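Local coordinates for neuraminidase (Influenza A virus, PDB 4GDI), which is a neuraminidase-like surface protein of a bat influenza virus that may cleave sialic acid, though its putative active site has diverged, at residues Arg146-Ser150 against Glu198-Cys202; Asn218-Arg222 against Cys239-Asp245; Asp245-Gly249 against Glu261-Ile267; Lys316-Gly322 against Phe339-Asp345. One frame throughout, in Å; residues are numbered along the deposited sequence.

How the interactions relate
All four contacts lie in one beta-propeller domain and come in series along the chain, interactions 2 and 3 meeting at the shared D245. These two are near neighbours, centres about 8 Å apart, and wrap one calcium ion from the loop before strand 224-228 and the long loop between strands 233-236 and 277-281. Interaction 1, centred about 6 Å from the chain centre, joins a loop after strand 132-138 to the start of strand 200-205. Interaction 4 pairs strands 317-324 and 338-346 of another four-stranded sheet, its centre about 15 Å from that of interaction 1. I267 links the calcium loops to strand 317-324 by packing on G319 and R320, and interaction 1 meets the same strand through N149 and T201.

Interaction 1: residues Arg146-Ser150 against Glu198-Cys202; sequences RLPNS and EYSTC
The backbones of R146-S150 and E198-C202 run in nearly the same direction, 21° apart, and come closest where the CA atoms of P148 and Y199 lie 4.2 Å from each other. In the beta-propeller this joins the loop leading to strand 153-155 with the entry of strand 200-205, the first strand of the next four-stranded sheet. At one end R146 grips E198 side-on in a two-pronged salt bridge: NE reaches E198 OE1 at 2.8 Å, almost straight at 174°, and NH2 reaches OE2 at 2.9 Å. The planes of guanidinium and carboxylate are 37° apart; OE1 lies in the guanidinium plane, and OE2 offers its syn lone pair. A bend at chi3 turns the end of the arginine to the carboxylate. R146 NH1 and NH2 also bond to G166 O and D165 O, so further carbonyls also hold the group. In the middle the P148 ring packs on the backbone of S200, with CB 3.1 Å from S200 O. At the far end T201 OG1 bonds to S150 OG at 3.1 Å and takes a second bond from F323 N. A water molecule donates to S150 OG and accepts from C202 N at 2.9 Å.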
# COMPACT_ATOMS: atom_id res chain seq x y z
N ARG A 146 -14.44 23.01 21.35
CA ARG A 146 -14.92 22.63 20.03
C ARG A 146 -13.95 23.11 18.95
O ARG A 146 -13.66 24.30 18.85
CB ARG A 146 -16.31 23.22 19.78
CG ARG A 146 -17.32 22.80 20.85
CD ARG A 146 -18.71 23.32 20.56
NE ARG A 146 -18.89 24.77 20.63
CZ ARG A 146 -18.97 25.48 21.75
NH1 ARG A 146 -18.76 24.92 22.94
NH2 ARG A 146 -19.21 26.78 21.69
N LEU A 147 -13.44 22.15 18.18
CA LEU A 147 -12.65 22.44 16.99
C LEU A 147 -13.55 22.49 15.75
O LEU A 147 -14.59 21.84 15.71
CB LEU A 147 -11.55 21.40 16.85
CG LEU A 147 -10.48 21.58 17.93
CD1 LEU A 147 -9.61 20.33 18.18
CD2 LEU A 147 -9.59 22.75 17.52
N PRO A 148 -13.15 23.26 14.72
CA PRO A 148 -14.12 23.56 13.66
C PRO A 148 -14.36 22.50 12.58
O PRO A 148 -15.22 22.70 11.73
CB PRO A 148 -13.55 24.82 13.02
CG PRO A 148 -12.07 24.72 13.25
CD PRO A 148 -11.90 24.03 14.57
N ASN A 149 -13.63 21.39 12.61
CA ASN A 149 -13.78 20.35 11.61
C ASN A 149 -13.55 20.90 10.20
O ASN A 149 -14.31 20.65 9.28
CB ASN A 149 -15.14 19.65 11.74
CG ASN A 149 -15.38 19.18 13.16
OD1 ASN A 149 -14.56 18.45 13.73
ND2 ASN A 149 -16.47 19.63 13.75
N SER A 150 -12.48 21.66 10.08
CA SER A 150 -12.02 22.16 8.80
C SER A 150 -10.54 22.45 9.00
O SER A 150 -10.08 22.55 10.14
CB SER A 150 -12.75 23.45 8.45
OG SER A 150 -12.59 23.79 7.09
N GLU A 198 -19.62 29.20 15.23
CA GLU A 198 -19.15 27.82 15.21
C GLU A 198 -18.67 27.41 13.82
O GLU A 198 -18.97 28.07 12.82
CB GLU A 198 -20.29 26.86 15.61
CG GLU A 198 -20.98 27.19 16.94
CD GLU A 198 -20.11 26.94 18.16
OE1 GLU A 198 -19.24 26.04 18.12
OE2 GLU A 198 -20.32 27.64 19.17
N TYR A 199 -17.94 26.29 13.77
CA TYR A 199 -17.61 25.64 12.51
C TYR A 199 -16.82 26.53 11.54
O TYR A 199 -17.05 26.47 10.32
CB TYR A 199 -18.87 25.18 11.79
CG TYR A 199 -19.88 24.43 12.63
CD1 TYR A 199 -19.51 23.71 13.75
CD2 TYR A 199 -21.23 24.44 12.27
CE1 TYR A 199 -20.45 23.00 14.49
CE2 TYR A 199 -22.18 23.75 13.01
CZ TYR A 199 -21.79 23.03 14.11
OH TYR A 199 -22.73 22.34 14.83
N SER A 200 -15.90 27.33 12.06
CA SER A 200 -15.07 28.17 11.21
C SER A 200 -14.48 27.35 10.09
O SER A 200 -13.87 26.31 10.34
CB SER A 200 -13.91 28.78 12.00
OG SER A 200 -14.38 29.69 12.97
N THR A 201 -14.61 27.83 8.86
CA THR A 201 -13.88 27.28 7.74
C THR A 201 -13.14 28.44 7.07
O THR A 201 -13.72 29.50 6.81
CB THR A 201 -14.80 26.50 6.76
OG1 THR A 201 -14.06 26.03 5.63
CG2 THR A 201 -15.96 27.39 6.25
N CYS A 202 -11.85 28.24 6.81
CA CYS A 202 -10.95 29.37 6.55
C CYS A 202 -10.03 29.11 5.36
O CYS A 202 -9.81 27.96 4.95
CB CYS A 202 -10.04 29.60 7.77
SG CYS A 202 -10.83 29.78 9.40
O HOH W 1 -10.63 25.61 6.79

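Interaction 2: residues Asn218-Arg222 against Cys239-Asp245; sequences NDAKR and CNGAPTD. With CA (calcium ion), chain R.
K221 and R222 send their side chains along different parts of C239-D245, while the backbones are joined by D245 N donating to A220 O at 3.0 Å. The lysine is fully extended beyond CG (chi2 171°, chi3 180°), which carries NZ to N240 O at 3.0 Å; K257 O and P238 O also accept from it, so three carbonyls hold this buried ammonium. R222 is likewise straight from CG to NE and crosses T244 at about a right angle, its CD 3.3 Å from T244 OG1. Its guanidinium lies with one face toward D245, whose CA is offset toward the rim. D245 OD1 takes its hydrogen bond from the backbone N of I267; it stands well out of the guanidinium plane, 3.7 Å from R222 NH2, a long pairing of charges at which no N-H points. NH2 is spent instead on I267 O and on a water that bridges to T244 O. A220 CB meets P243 CB at 4.0 Å. D219 folds back in an Asx turn, OD1 accepting from K221 N at 2.7 Å. D219 O and D245 OD2 each bind calcium at 2.3 Å; N215, G263, G265 and a water complete the site. The ion thus ties the two loops together, with nearby R222 probably offsetting part of the charge of D245.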
# COMPACT_ATOMS: atom_id res chain seq x y z
N ASN A 218 -28.87 32.85 16.48
CA ASN A 218 -29.80 33.88 16.04
C ASN A 218 -29.48 34.49 14.68
O ASN A 218 -29.70 35.69 14.49
CB ASN A 218 -29.80 35.00 17.08
CG ASN A 218 -28.42 35.55 17.32
OD1 ASN A 218 -27.45 35.17 16.65
ND2 ASN A 218 -28.30 36.46 18.29
N ASP A 219 -28.96 33.71 13.74
CA ASP A 219 -28.67 34.27 12.41
C ASP A 219 -28.67 33.22 11.34
O ASP A 219 -28.11 32.13 11.51
CB ASP A 219 -27.32 35.01 12.40
CG ASP A 219 -27.18 36.00 11.24
OD1 ASP A 219 -28.08 36.09 10.37
OD2 ASP A 219 -26.14 36.70 11.18
N ALA A 220 -29.27 33.58 10.21
CA ALA A 220 -29.29 32.73 9.04
C ALA A 220 -28.33 33.27 7.98
O ALA A 220 -28.11 32.64 6.95
CB ALA A 220 -30.73 32.62 8.48
N LYS A 221 -27.77 34.45 8.22
CA LYS A 221 -26.60 34.87 7.46
C LYS A 221 -25.42 34.20 8.14
O LYS A 221 -25.53 33.77 9.29
CB LYS A 221 -26.43 36.39 7.46
CG LYS A 221 -27.20 37.11 6.36
CD LYS A 221 -27.18 38.62 6.56
CE LYS A 221 -27.93 39.34 5.45
NZ LYS A 221 -27.80 40.82 5.57
N ARG A 222 -24.31 34.09 7.43
CA ARG A 222 -23.09 33.55 8.05
C ARG A 222 -22.19 34.70 8.40
O ARG A 222 -21.85 35.50 7.54
CB ARG A 222 -22.38 32.60 7.09
CG ARG A 222 -23.23 31.42 6.67
CD ARG A 222 -22.45 30.50 5.76
NE ARG A 222 -23.19 29.31 5.38
CZ ARG A 222 -23.36 28.26 6.18
NH1 ARG A 222 -22.86 28.26 7.40
NH2 ARG A 222 -24.04 27.20 5.75
N CYS A 239 -23.92 41.85 3.65
CA CYS A 239 -24.82 42.98 3.51
C CYS A 239 -25.77 42.78 2.34
O CYS A 239 -26.44 43.71 1.92
CB CYS A 239 -24.02 44.28 3.35
SG CYS A 239 -22.99 44.68 4.78
N ASN A 240 -25.84 41.56 1.82
CA ASN A 240 -26.81 41.25 0.78
C ASN A 240 -28.13 40.88 1.43
O ASN A 240 -28.31 41.11 2.63
CB ASN A 240 -26.28 40.16 -0.15
CG ASN A 240 -26.05 38.83 0.57
OD1 ASN A 240 -25.91 38.78 1.79
ND2 ASN A 240 -26.00 37.74 -0.20
N GLY A 241 -29.06 40.33 0.66
CA GLY A 241 -30.37 39.98 1.19
C GLY A 241 -30.68 38.50 1.00
O GLY A 241 -31.83 38.09 1.08
N ALA A 242 -29.63 37.71 0.78
CA ALA A 242 -29.80 36.27 0.57
C ALA A 242 -29.01 35.50 1.63
O ALA A 242 -27.82 35.25 1.44
CB ALA A 242 -29.34 35.90 -0.80
N PRO A 243 -29.67 35.13 2.74
CA PRO A 243 -29.01 34.33 3.79
C PRO A 243 -28.50 33.00 3.22
O PRO A 243 -29.11 32.53 2.27
CB PRO A 243 -30.14 34.10 4.80
CG PRO A 243 -31.12 35.19 4.54
CD PRO A 243 -31.07 35.42 3.07
N THR A 244 -27.42 32.42 3.76
CA THR A 244 -26.89 31.19 3.18
C THR A 244 -26.77 30.02 4.15
O THR A 244 -26.37 28.93 3.75
CB THR A 244 -25.50 31.40 2.50
OG1 THR A 244 -24.52 31.79 3.47
CG2 THR A 244 -25.59 32.45 1.41
N ASP A 245 -27.12 30.24 5.41
CA ASP A 245 -27.17 29.14 6.36
C ASP A 245 -28.34 28.22 5.98
O ASP A 245 -29.19 28.57 5.15
CB ASP A 245 -27.38 29.70 7.77
CG ASP A 245 -26.87 28.78 8.86
OD1 ASP A 245 -26.39 27.66 8.56
OD2 ASP A 245 -26.97 29.19 10.04
CA CA R . -28.20 29.82 11.83
O HOH W 2 -25.00 31.32 10.16
O HOH W 3 -24.03 27.26 2.98
O HOH W 4 -25.06 34.30 4.68
O HOH W 5 -30.15 29.44 10.45

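Interaction 3: residues Asp245-Gly249 against Glu261-Ile267; sequences DFPRG and EKGEGGI. With CA (calcium ion), chain R.
The carboxylate of D245 meets the E261-I267 loop through the oxygen not on the calcium: OD1 takes the N-H of I267 at 3.0 Å on its syn lone pair. The F246 ring has P247 CB and a water over one face, both offset toward the rim, and a second water at its edge; this edge water donates to F246 O. Within the first segment, D245 O lies at the edge of the R248 guanidinium, in its plane, and accepts from NH1 at 3.1 Å, while NH2 bonds to T282 O. The E261-I267 loop is part of the propeller's calcium site, where G263 O binds the ion at 2.5 Å and G265 O at 2.4 Å. The bound water donates to both P247 O and K262 O, so the two segments also meet through the first shell. G266 lies so close that its CA makes a C-H...O contact of 3.0 Å with F246 O. P247, entered through a cis peptide, turns its ring against this loop, with CG 3.7 Å from E264 O. K262 bends at chi3 (93°) and reaches R248 O weakly through NZ, at 3.3 Å. At the outer end a water accepts from G249 N and donates to E261 O.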
# COMPACT_ATOMS: atom_id res chain seq x y z
N ASP A 245 -27.12 30.24 5.41
CA ASP A 245 -27.17 29.14 6.36
C ASP A 245 -28.34 28.22 5.98
O ASP A 245 -29.19 28.57 5.15
CB ASP A 245 -27.38 29.70 7.77
CG ASP A 245 -26.87 28.78 8.86
OD1 ASP A 245 -26.39 27.66 8.56
OD2 ASP A 245 -26.97 29.19 10.04
N PHE A 246 -28.36 27.03 6.55
CA PHE A 246 -29.55 26.20 6.53
C PHE A 246 -29.79 25.68 7.94
O PHE A 246 -28.90 25.06 8.53
CB PHE A 246 -29.45 25.03 5.56
CG PHE A 246 -30.77 24.34 5.36
CD1 PHE A 246 -31.23 23.41 6.30
CD2 PHE A 246 -31.58 24.65 4.29
CE1 PHE A 246 -32.46 22.80 6.15
CE2 PHE A 246 -32.82 24.04 4.12
CZ PHE A 246 -33.25 23.11 5.06
N PRO A 247 -30.99 25.92 8.49
CA PRO A 247 -32.15 26.52 7.80
C PRO A 247 -32.03 28.02 7.61
O PRO A 247 -31.09 28.64 8.11
CB PRO A 247 -33.31 26.21 8.75
CG PRO A 247 -32.70 26.19 10.10
CD PRO A 247 -31.29 25.65 9.91
N ARG A 248 -32.99 28.59 6.89
CA ARG A 248 -33.04 30.04 6.69
C ARG A 248 -34.43 30.45 6.25
O ARG A 248 -35.22 29.60 5.85
CB ARG A 248 -32.03 30.48 5.63
CG ARG A 248 -32.21 29.82 4.27
CD ARG A 248 -31.33 30.52 3.23
NE ARG A 248 -31.46 29.95 1.88
CZ ARG A 248 -30.92 28.81 1.48
NH1 ARG A 248 -30.21 28.04 2.31
NH2 ARG A 248 -31.11 28.42 0.22
N GLY A 249 -34.71 31.74 6.32
CA GLY A 249 -35.93 32.30 5.76
C GLY A 249 -35.73 32.67 4.31
O GLY A 249 -34.77 32.23 3.67
N GLU A 261 -34.76 35.52 10.87
CA GLU A 261 -35.79 34.52 10.56
C GLU A 261 -35.16 33.13 10.43
O GLU A 261 -34.35 32.89 9.53
CB GLU A 261 -36.56 34.86 9.27
CG GLU A 261 -37.78 33.95 9.04
CD GLU A 261 -38.39 34.08 7.64
OE1 GLU A 261 -37.95 34.94 6.84
OE2 GLU A 261 -39.32 33.30 7.33
N LYS A 262 -35.53 32.24 11.35
CA LYS A 262 -35.02 30.87 11.38
C LYS A 262 -33.50 30.85 11.53
O LYS A 262 -32.81 30.04 10.92
CB LYS A 262 -35.45 30.10 10.14
CG LYS A 262 -36.95 29.78 10.14
CD LYS A 262 -37.50 29.58 8.74
CE LYS A 262 -37.49 28.11 8.34
NZ LYS A 262 -37.87 27.94 6.91
N GLY A 263 -33.01 31.74 12.38
CA GLY A 263 -31.58 31.88 12.60
C GLY A 263 -31.04 30.79 13.51
O GLY A 263 -29.83 30.54 13.54
N GLU A 264 -31.93 30.15 14.26
CA GLU A 264 -31.51 29.11 15.18
C GLU A 264 -31.11 27.89 14.38
O GLU A 264 -31.71 27.61 13.33
CB GLU A 264 -32.63 28.75 16.15
CG GLU A 264 -32.17 27.91 17.32
CD GLU A 264 -33.30 27.52 18.26
OE1 GLU A 264 -34.42 28.06 18.11
OE2 GLU A 264 -33.06 26.68 19.16
N GLY A 265 -30.10 27.17 14.85
CA GLY A 265 -29.58 26.03 14.11
C GLY A 265 -28.72 26.48 12.94
O GLY A 265 -28.47 27.68 12.74
N GLY A 266 -28.26 25.52 12.15
CA GLY A 266 -27.43 25.82 11.01
C GLY A 266 -26.50 24.68 10.65
O GLY A 266 -26.53 23.60 11.26
N ILE A 267 -25.66 24.93 9.66
CA ILE A 267 -24.79 23.90 9.12
C ILE A 267 -23.52 24.55 8.57
O ILE A 267 -23.57 25.64 8.01
CB ILE A 267 -25.53 23.09 8.04
CG1 ILE A 267 -24.75 21.81 7.72
CG2 ILE A 267 -25.77 23.95 6.81
CD1 ILE A 267 -25.50 20.80 6.88
CA CA R . -28.20 29.82 11.83
O HOH W 6 -29.37 22.66 9.68
O HOH W 5 -30.15 29.44 10.45
O HOH W 7 -34.98 26.41 6.24
O HOH W 8 -33.46 34.01 7.33

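Interaction 4: residues Lys316-Gly322 against Phe339-Asp345; sequences KRTGRSG and FWLEIED. With NO3 (nitrate ion), chain B.
R320 reaches the rim of W340 and meets E342, its guanidinium turned 28° from the indole plane and 68° from the carboxylate. The indole carbon CH2 lies over one face of the guanidinium, 3.2 Å from NH2. At the guanidinium edge NH1 meets E342 OE2 at 2.9 Å, approaching from above the carboxylate plane, and NE donates to a nitrate ion, probably from the crystallisation liquor. A bend at chi3 (49°) folds the arginine to these partners. E342 OE1 takes the backbone N of R320, so both its oxygens hold the same residue. Over one face of W340 runs the backbone of G322, whose CA makes a CH-pi contact 4.0 Å from the centroid of the five-membered ring. The extended R317 crosses E344 at a slant, NE giving OE1 a weak bond of 3.0 Å within a salt bridge. K316 lays CD against I343 CG2; its NZ pairs with E76 of a neighbouring subunit and, at long range, with D345. The strands are antiparallel: T318 faces I343 and S321 faces L341, both non-hydrogen-bonded pairs, and the register shift between them marks a beta bulge. G322 and W340 form a hydrogen-bonded pair. Strand 317-324 is the outermost in its sheet within the chain, strand 338-346 lies between it and strand 352-362, and L341 and S321 rest on F291 of strand 289-296.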
# COMPACT_ATOMS: atom_id res chain seq x y z
N LYS A 316 -29.78 16.60 -5.45
CA LYS A 316 -28.97 15.80 -4.53
C LYS A 316 -29.00 16.44 -3.16
O LYS A 316 -28.95 17.66 -3.03
CB LYS A 316 -27.52 15.67 -5.02
CG LYS A 316 -27.11 14.26 -5.37
CD LYS A 316 -25.68 14.20 -5.89
CE LYS A 316 -25.32 12.82 -6.44
NZ LYS A 316 -25.93 11.71 -5.62
N ARG A 317 -29.08 15.62 -2.11
CA ARG A 317 -29.06 16.15 -0.75
C ARG A 317 -27.63 16.52 -0.38
O ARG A 317 -26.69 15.75 -0.63
CB ARG A 317 -29.60 15.12 0.23
CG ARG A 317 -29.74 15.65 1.64
CD ARG A 317 -30.39 14.62 2.54
NE ARG A 317 -30.35 15.01 3.95
CZ ARG A 317 -31.35 15.60 4.61
NH1 ARG A 317 -32.50 15.87 4.00
NH2 ARG A 317 -31.19 15.91 5.89
N THR A 318 -27.46 17.72 0.18
CA THR A 318 -26.11 18.21 0.49
C THR A 318 -26.02 18.54 1.97
O THR A 318 -27.04 18.78 2.61
CB THR A 318 -25.76 19.44 -0.38
OG1 THR A 318 -26.79 20.42 -0.25
CG2 THR A 318 -25.64 19.04 -1.85
N GLY A 319 -24.80 18.49 2.53
CA GLY A 319 -24.61 18.85 3.92
C GLY A 319 -23.57 19.95 4.14
O GLY A 319 -23.61 21.01 3.52
N ARG A 320 -22.63 19.67 5.05
CA ARG A 320 -21.56 20.60 5.41
C ARG A 320 -20.70 20.95 4.20
O ARG A 320 -20.56 20.15 3.27
CB ARG A 320 -20.67 19.97 6.50
CG ARG A 320 -21.40 19.70 7.86
CD ARG A 320 -20.61 18.82 8.83
NE ARG A 320 -19.22 19.27 9.00
CZ ARG A 320 -18.17 18.74 8.38
NH1 ARG A 320 -18.32 17.70 7.56
NH2 ARG A 320 -16.96 19.23 8.59
N SER A 321 -20.09 22.13 4.22
CA SER A 321 -19.12 22.47 3.20
C SER A 321 -18.08 23.43 3.78
O SER A 321 -18.33 24.11 4.77
CB SER A 321 -19.82 23.10 1.98
OG SER A 321 -20.53 24.28 2.35
N GLY A 322 -16.90 23.49 3.17
CA GLY A 322 -15.88 24.41 3.66
C GLY A 322 -14.67 24.43 2.76
O GLY A 322 -14.58 23.64 1.82
N PHE A 339 -13.29 23.94 -2.40
CA PHE A 339 -14.12 23.65 -1.26
C PHE A 339 -14.49 22.18 -1.25
O PHE A 339 -14.44 21.51 -2.28
CB PHE A 339 -15.37 24.55 -1.21
CG PHE A 339 -16.33 24.35 -2.36
CD1 PHE A 339 -17.35 23.41 -2.28
CD2 PHE A 339 -16.25 25.14 -3.50
CE1 PHE A 339 -18.24 23.24 -3.33
CE2 PHE A 339 -17.14 24.97 -4.55
CZ PHE A 339 -18.14 24.03 -4.46
N TRP A 340 -14.81 21.67 -0.07
CA TRP A 340 -15.33 20.32 0.06
C TRP A 340 -16.82 20.43 0.39
O TRP A 340 -17.27 21.45 0.95
CB TRP A 340 -14.55 19.51 1.12
CG TRP A 340 -14.38 20.22 2.47
CD1 TRP A 340 -13.28 20.89 2.91
CD2 TRP A 340 -15.35 20.30 3.53
NE1 TRP A 340 -13.50 21.39 4.17
CE2 TRP A 340 -14.76 21.04 4.57
CE3 TRP A 340 -16.65 19.82 3.69
CZ2 TRP A 340 -15.44 21.32 5.76
CZ3 TRP A 340 -17.31 20.10 4.87
CH2 TRP A 340 -16.71 20.83 5.88
N LEU A 341 -17.57 19.39 0.06
CA LEU A 341 -19.01 19.40 0.24
C LEU A 341 -19.54 17.98 0.49
O LEU A 341 -19.24 17.07 -0.26
CB LEU A 341 -19.67 19.99 -1.01
CG LEU A 341 -21.18 19.79 -1.18
CD1 LEU A 341 -21.93 20.62 -0.19
CD2 LEU A 341 -21.56 20.16 -2.60
N GLU A 342 -20.27 17.82 1.59
CA GLU A 342 -20.92 16.55 1.92
C GLU A 342 -22.07 16.32 0.96
O GLU A 342 -22.94 17.20 0.78
CB GLU A 342 -21.50 16.56 3.34
CG GLU A 342 -20.47 16.36 4.45
CD GLU A 342 -21.09 16.45 5.84
OE1 GLU A 342 -22.21 16.99 5.95
OE2 GLU A 342 -20.46 15.95 6.81
N ILE A 343 -22.05 15.16 0.32
CA ILE A 343 -23.16 14.67 -0.49
C ILE A 343 -23.80 13.54 0.33
O ILE A 343 -23.12 12.60 0.74
CB ILE A 343 -22.64 14.11 -1.82
CG1 ILE A 343 -21.92 15.20 -2.62
CG2 ILE A 343 -23.79 13.49 -2.64
CD1 ILE A 343 -22.77 16.39 -2.96
N GLU A 344 -25.10 13.63 0.59
CA GLU A 344 -25.74 12.63 1.44
C GLU A 344 -26.44 11.56 0.61
O GLU A 344 -27.13 11.87 -0.34
CB GLU A 344 -26.72 13.29 2.42
CG GLU A 344 -26.08 13.60 3.77
CD GLU A 344 -26.30 15.02 4.24
OE1 GLU A 344 -27.37 15.59 3.97
OE2 GLU A 344 -25.38 15.58 4.90
N ASP A 345 -26.23 10.30 0.98
CA ASP A 345 -26.78 9.17 0.24
C ASP A 345 -27.58 8.27 1.19
O ASP A 345 -27.17 8.03 2.34
CB ASP A 345 -25.65 8.37 -0.41
CG ASP A 345 -24.80 9.20 -1.37
OD1 ASP A 345 -25.39 9.87 -2.25
OD2 ASP A 345 -23.56 9.18 -1.24
N NO3 B . -21.51 20.83 11.49
O1 NO3 B . -20.15 20.98 11.17
O2 NO3 B . -21.88 20.04 12.59
O3 NO3 B . -22.49 21.46 10.71
O HOH W 9 -23.46 9.94 -4.92
O HOH W 10 -28.52 12.82 -2.13